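Local coordinates for protein DNA polymerase (Bacillus phage phi29, PDB 2PY5) that replicates the viral genome by protein-primed, strand-displacing DNA synthesis with high processivity and fidelity, and carries a 3'-5' exonuclease activity, at residues M48-V51 with L52-A56; V331-E334 with L335-E338. The protein carries 2 engineered substitutions. All coordinates share one frame; numbering follows the deposited sequence.

Interaction 1: M48-V51 with L52-A56; sequences MAWV and LKVQA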
loop_
_atom_site.group_PDB
_atom_site.type_symbol
_atom_site.label_atom_id
_atom_site.label_comp_id
_atom_site.label_asym_id
_atom_site.label_seq_id
_atom_site.Cartn_x
_atom_site.Cartn_y
_atom_site.Cartn_z
ATOM N N MET F 48 24.244 0.813 -19.401
ATOM C CA MET F 48 24.881 1.586 -18.328
ATOM C C MET F 48 25.817 2.687 -18.878
ATOM O O MET F 48 25.949 3.758 -18.275
ATOM C CB MET F 48 25.626 0.669 -17.353
ATOM C CG MET F 48 24.686 -0.201 -16.559
ATOM S SD MET F 48 23.471 0.711 -15.565
ATOM C CE MET F 48 24.533 1.669 -14.457
ATOM N N ALA F 49 26.485 2.439 -20.000
ATOM C CA ALA F 49 27.261 3.496 -20.643
ATOM C C ALA F 49 26.352 4.698 -20.955
ATOM O O ALA F 49 26.740 5.836 -20.736
ATOM C CB ALA F 49 27.952 2.976 -21.923
ATOM N N TRP F 50 25.146 4.416 -21.443
ATOM C CA TRP F 50 24.148 5.438 -21.722
ATOM C C TRP F 50 23.711 6.135 -20.420
ATOM O O TRP F 50 23.667 7.383 -20.354
ATOM C CB TRP F 50 22.954 4.815 -22.462
ATOM C CG TRP F 50 21.781 5.743 -22.597
ATOM C CD1 TRP F 50 21.624 6.732 -23.529
ATOM C CD2 TRP F 50 20.603 5.768 -21.777
ATOM N NE1 TRP F 50 20.427 7.375 -23.329
ATOM C CE2 TRP F 50 19.777 6.803 -22.271
ATOM C CE3 TRP F 50 20.157 5.015 -20.678
ATOM C CZ2 TRP F 50 18.546 7.111 -21.695
ATOM C CZ3 TRP F 50 18.923 5.324 -20.108
ATOM C CH2 TRP F 50 18.128 6.359 -20.636
ATOM N N VAL F 51 23.417 5.342 -19.396
ATOM C CA VAL F 51 23.045 5.884 -18.079
ATOM C C VAL F 51 24.090 6.902 -17.610
ATOM O O VAL F 51 23.742 7.972 -17.109
ATOM C CB VAL F 51 22.921 4.778 -17.005
ATOM C CG1 VAL F 51 22.759 5.386 -15.598
ATOM C CG2 VAL F 51 21.784 3.810 -17.332
ATOM N N LEU F 52 25.371 6.583 -17.778
ATOM C CA LEU F 52 26.413 7.430 -17.220
ATOM C C LEU F 52 26.530 8.748 -17.950
ATOM O O LEU F 52 26.957 9.740 -17.361
ATOM C CB LEU F 52 27.748 6.720 -17.162
ATOM C CG LEU F 52 27.849 5.486 -16.281
ATOM C CD1 LEU F 52 29.295 4.959 -16.260
ATOM C CD2 LEU F 52 27.336 5.716 -14.873
ATOM N N LYS F 53 26.128 8.768 -19.219
ATOM C CA LYS F 53 26.253 9.962 -20.044
ATOM C C LYS F 53 24.981 10.794 -20.142
ATOM O O LYS F 53 25.066 11.992 -20.446
ATOM C CB LYS F 53 26.701 9.578 -21.457
ATOM C CG LYS F 53 28.182 9.398 -21.603
ATOM C CD LYS F 53 28.541 9.052 -23.041
ATOM C CE LYS F 53 30.014 9.263 -23.315
ATOM N NZ LYS F 53 30.411 8.652 -24.619
ATOM N N VAL F 54 23.814 10.183 -19.893
ATOM C CA VAL F 54 22.530 10.824 -20.254
ATOM C C VAL F 54 22.118 11.957 -19.320
ATOM O O VAL F 54 21.316 12.805 -19.712
ATOM C CB VAL F 54 21.377 9.776 -20.430
ATOM C CG1 VAL F 54 20.963 9.172 -19.101
ATOM C CG2 VAL F 54 20.187 10.371 -21.179
ATOM N N GLN F 55 22.686 12.008 -18.110
ATOM C CA GLN F 55 22.388 13.109 -17.168
ATOM C C GLN F 55 20.880 13.339 -17.067
ATOM O O GLN F 55 20.390 14.472 -17.247
ATOM C CB GLN F 55 23.070 14.421 -17.598
ATOM C CG GLN F 55 24.580 14.359 -17.688
ATOM C CD GLN F 55 25.189 15.737 -17.799
ATOM O OE1 GLN F 55 24.887 16.628 -16.998
ATOM N NE2 GLN F 55 26.060 15.924 -18.786
ATOM N N ALA F 56 20.144 12.265 -16.787
ATOM C CA ALA F 56 18.692 12.310 -16.778
ATOM C C ALA F 56 18.094 11.699 -15.518
ATOM O O ALA F 56 18.794 11.174 -14.637
ATOM C CB ALA F 56 18.125 11.613 -18.037
#
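Trp50 and Val54 meet one turn apart near the C-terminal end of helix 44-54, which packs against the mixed sheet of the exonuclease domain. Val54 CB stands over the five-membered ring, 4.0 Å from its centroid and 21° off the normal, a CH-pi contact, while Val54 CG2 sits near the CE2 junction, 3.7 Å from Trp50 CZ2 and as near to NE1. A first torsion with CG trans to the backbone N (chi1 171°) directs the indole along the helix toward the next turn. Tyr29 stacks on the same indole, Tyr9 meets it edge-to-face, and Phe47 of the same helix also touches it. Val51 and Leu52 continue the packed side: both touch Ile105, and Leu52 also meets Trp73 of helix 63-76, as does Met48. The other side is loose. Ala49 and Lys53 are exposed, and the lysine chain runs outward, extended beyond CG. Backbone bonding slackens toward the end of the helix: Leu52 N to Met48 O is a sound bond of 2.9 Å, whereas Lys53 N has weak bonds to both Ala49 O and Trp50 O. Val54 N is bonded to Trp50 O at 2.8 Å, but weakly, with an N-H...O angle of 129°.

Interaction 2: V331-E334 with L335-E338; sequences VDLE and LMKE. With EDO (1,2-ethanediol), chain X.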
loop_
_atom_site.group_PDB
_atom_site.type_symbol
_atom_site.label_atom_id
_atom_site.label_comp_id
_atom_site.label_asym_id
_atom_site.label_seq_id
_atom_site.Cartn_x
_atom_site.Cartn_y
_atom_site.Cartn_z
ATOM N N VAL F 331 -11.063 6.693 20.966
ATOM C CA VAL F 331 -11.984 5.942 20.136
ATOM C C VAL F 331 -11.745 4.431 20.389
ATOM O O VAL F 331 -12.683 3.673 20.635
ATOM C CB VAL F 331 -11.766 6.260 18.659
ATOM C CG1 VAL F 331 -12.642 5.373 17.801
ATOM C CG2 VAL F 331 -12.096 7.753 18.368
ATOM N N ASP F 332 -10.495 4.015 20.300
ATOM C CA ASP F 332 -10.153 2.600 20.540
ATOM C C ASP F 332 -10.393 2.177 21.984
ATOM O O ASP F 332 -10.845 1.043 22.249
ATOM C CB ASP F 332 -8.693 2.327 20.160
ATOM C CG ASP F 332 -8.436 2.475 18.680
ATOM O OD1 ASP F 332 -9.014 1.711 17.898
ATOM O OD2 ASP F 332 -7.612 3.334 18.289
ATOM N N LEU F 333 -10.116 3.081 22.915
ATOM C CA LEU F 333 -10.285 2.802 24.343
ATOM C C LEU F 333 -11.771 2.604 24.674
ATOM O O LEU F 333 -12.149 1.674 25.408
ATOM C CB LEU F 333 -9.701 3.956 25.167
ATOM C CG LEU F 333 -9.914 3.827 26.671
ATOM C CD1 LEU F 333 -9.207 2.591 27.233
ATOM C CD2 LEU F 333 -9.448 5.087 27.385
ATOM N N GLU F 334 -12.652 3.449 24.128
ATOM C CA GLU F 334 -14.065 3.260 24.403
ATOM C C GLU F 334 -14.611 1.962 23.777
ATOM O O GLU F 334 -15.448 1.286 24.371
ATOM C CB GLU F 334 -14.865 4.475 23.992
ATOM C CG GLU F 334 -14.535 5.711 24.867
ATOM C CD GLU F 334 -14.756 5.532 26.401
ATOM O OE1 GLU F 334 -15.610 4.728 26.862
ATOM O OE2 GLU F 334 -14.056 6.233 27.160
ATOM N N LEU F 335 -14.118 1.610 22.589
ATOM C CA LEU F 335 -14.492 0.324 21.990
ATOM C C LEU F 335 -14.080 -0.822 22.925
ATOM O O LEU F 335 -14.844 -1.766 23.139
ATOM C CB LEU F 335 -13.822 0.140 20.629
ATOM C CG LEU F 335 -14.518 0.871 19.483
ATOM C CD1 LEU F 335 -13.576 0.916 18.272
ATOM C CD2 LEU F 335 -15.849 0.199 19.129
ATOM N N MET F 336 -12.865 -0.743 23.441
ATOM C CA MET F 336 -12.325 -1.822 24.280
ATOM C C MET F 336 -13.155 -1.953 25.550
ATOM O O MET F 336 -13.504 -3.064 25.972
ATOM C CB MET F 336 -10.874 -1.532 24.630
ATOM C CG MET F 336 -10.192 -2.693 25.338
ATOM S SD MET F 336 -8.502 -2.343 25.843
ATOM C CE MET F 336 -8.701 -1.091 27.092
ATOM N N LYS F 337 -13.443 -0.813 26.182
ATOM C CA LYS F 337 -14.194 -0.835 27.435
ATOM C C LYS F 337 -15.596 -1.392 27.236
ATOM O O LYS F 337 -16.138 -2.036 28.136
ATOM C CB LYS F 337 -14.232 0.570 28.079
ATOM C CG LYS F 337 -12.880 1.058 28.518
ATOM C CD LYS F 337 -12.882 2.512 28.990
ATOM C CE LYS F 337 -13.177 2.640 30.445
ATOM N NZ LYS F 337 -12.818 4.009 30.940
ATOM N N GLU F 338 -16.197 -1.168 26.062
ATOM C CA GLU F 338 -17.517 -1.728 25.770
ATOM C C GLU F 338 -17.465 -3.233 25.450
ATOM O O GLU F 338 -18.328 -3.985 25.859
ATOM C CB GLU F 338 -18.205 -1.013 24.617
ATOM C CG GLU F 338 -19.570 -1.627 24.321
ATOM C CD GLU F 338 -20.394 -0.913 23.283
ATOM O OE1 GLU F 338 -19.990 0.163 22.815
ATOM O OE2 GLU F 338 -21.471 -1.455 22.942
HETATM C C1 EDO X . -21.920 -1.049 19.282
HETATM O O1 EDO X . -22.546 -1.644 20.426
HETATM C C2 EDO X . -22.966 -0.408 18.375
HETATM O O2 EDO X . -23.027 -1.040 17.080
HETATM O O HOH W 1 -15.721 4.801 29.676
#
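The flat group of Glu334, a carboxylate, comes alongside Lys337 one turn on in helix 330-339, meeting it through an oxygen. Glu334 bends back at chi2 (-58°), which brings OE1 to 4.1 Å from Lys337 CD, beside the lysine's aliphatic part. The charges themselves stay apart, OE2 lying 4.6 Å from Lys337 NZ; a water bridges them instead, donating to Glu334 OE1 at 2.8 Å and accepting a weak bond from Lys337 NZ, which also bonds Tyr347 OH. The Glu338 carboxylate, at the end of an extended chain, takes a hydrogen bond on OE2 from O1 of a 1,2-ethanediol at 2.7 Å; the diol probably comes from the crystallisation liquor. Tyr298 OH bonds the same oxygen. Asp332 OD2 bonds Ser329 OG just before the helix and is salt-bridged to Arg438, a residue probably involved in binding template-primer structures.

On the buried side Leu333 meets two residues of the next turn. Its CD1 touches Met336 CE at 3.7 Å, a contact made when the methionine chain, straight as far as SD, bends at chi3 (67°). Leu333 CG lies 4.0 Å from Lys337 CD, and the buried Leu335 sets its CG 3.5 Å from Val331 O. Leu328 packs on both Leu333 and Met336, and Leu342 on Met336 and Lys337. Four consecutive i to i+4 backbone bonds hold the two turns, Lys337 N to Leu333 O being 2.9 Å. The arrangement is that of a short amphipathic alpha helix in the polymerisation region, joining strands 324-329 and 340-356 and packed between their sheet and helix 427-447.

From the N terminus, interaction 1 comes first, at the end of helix 44-54 in the exonuclease region; interaction 2 follows nearly 280 residues later, within helix 330-339 of the polymerisation region. Each is local to one helix and lies within consecutive helical turns rather than closing a long loop, and the two stand in series, neither nested nor crossed. The first helix leads into strand 57-60 of the mixed sheet and lies beside helix 63-76. The second links two strands of an antiparallel sheet and meets helix 427-447. With centres about 57 Å apart on opposite sides of the chain's centre, they never touch.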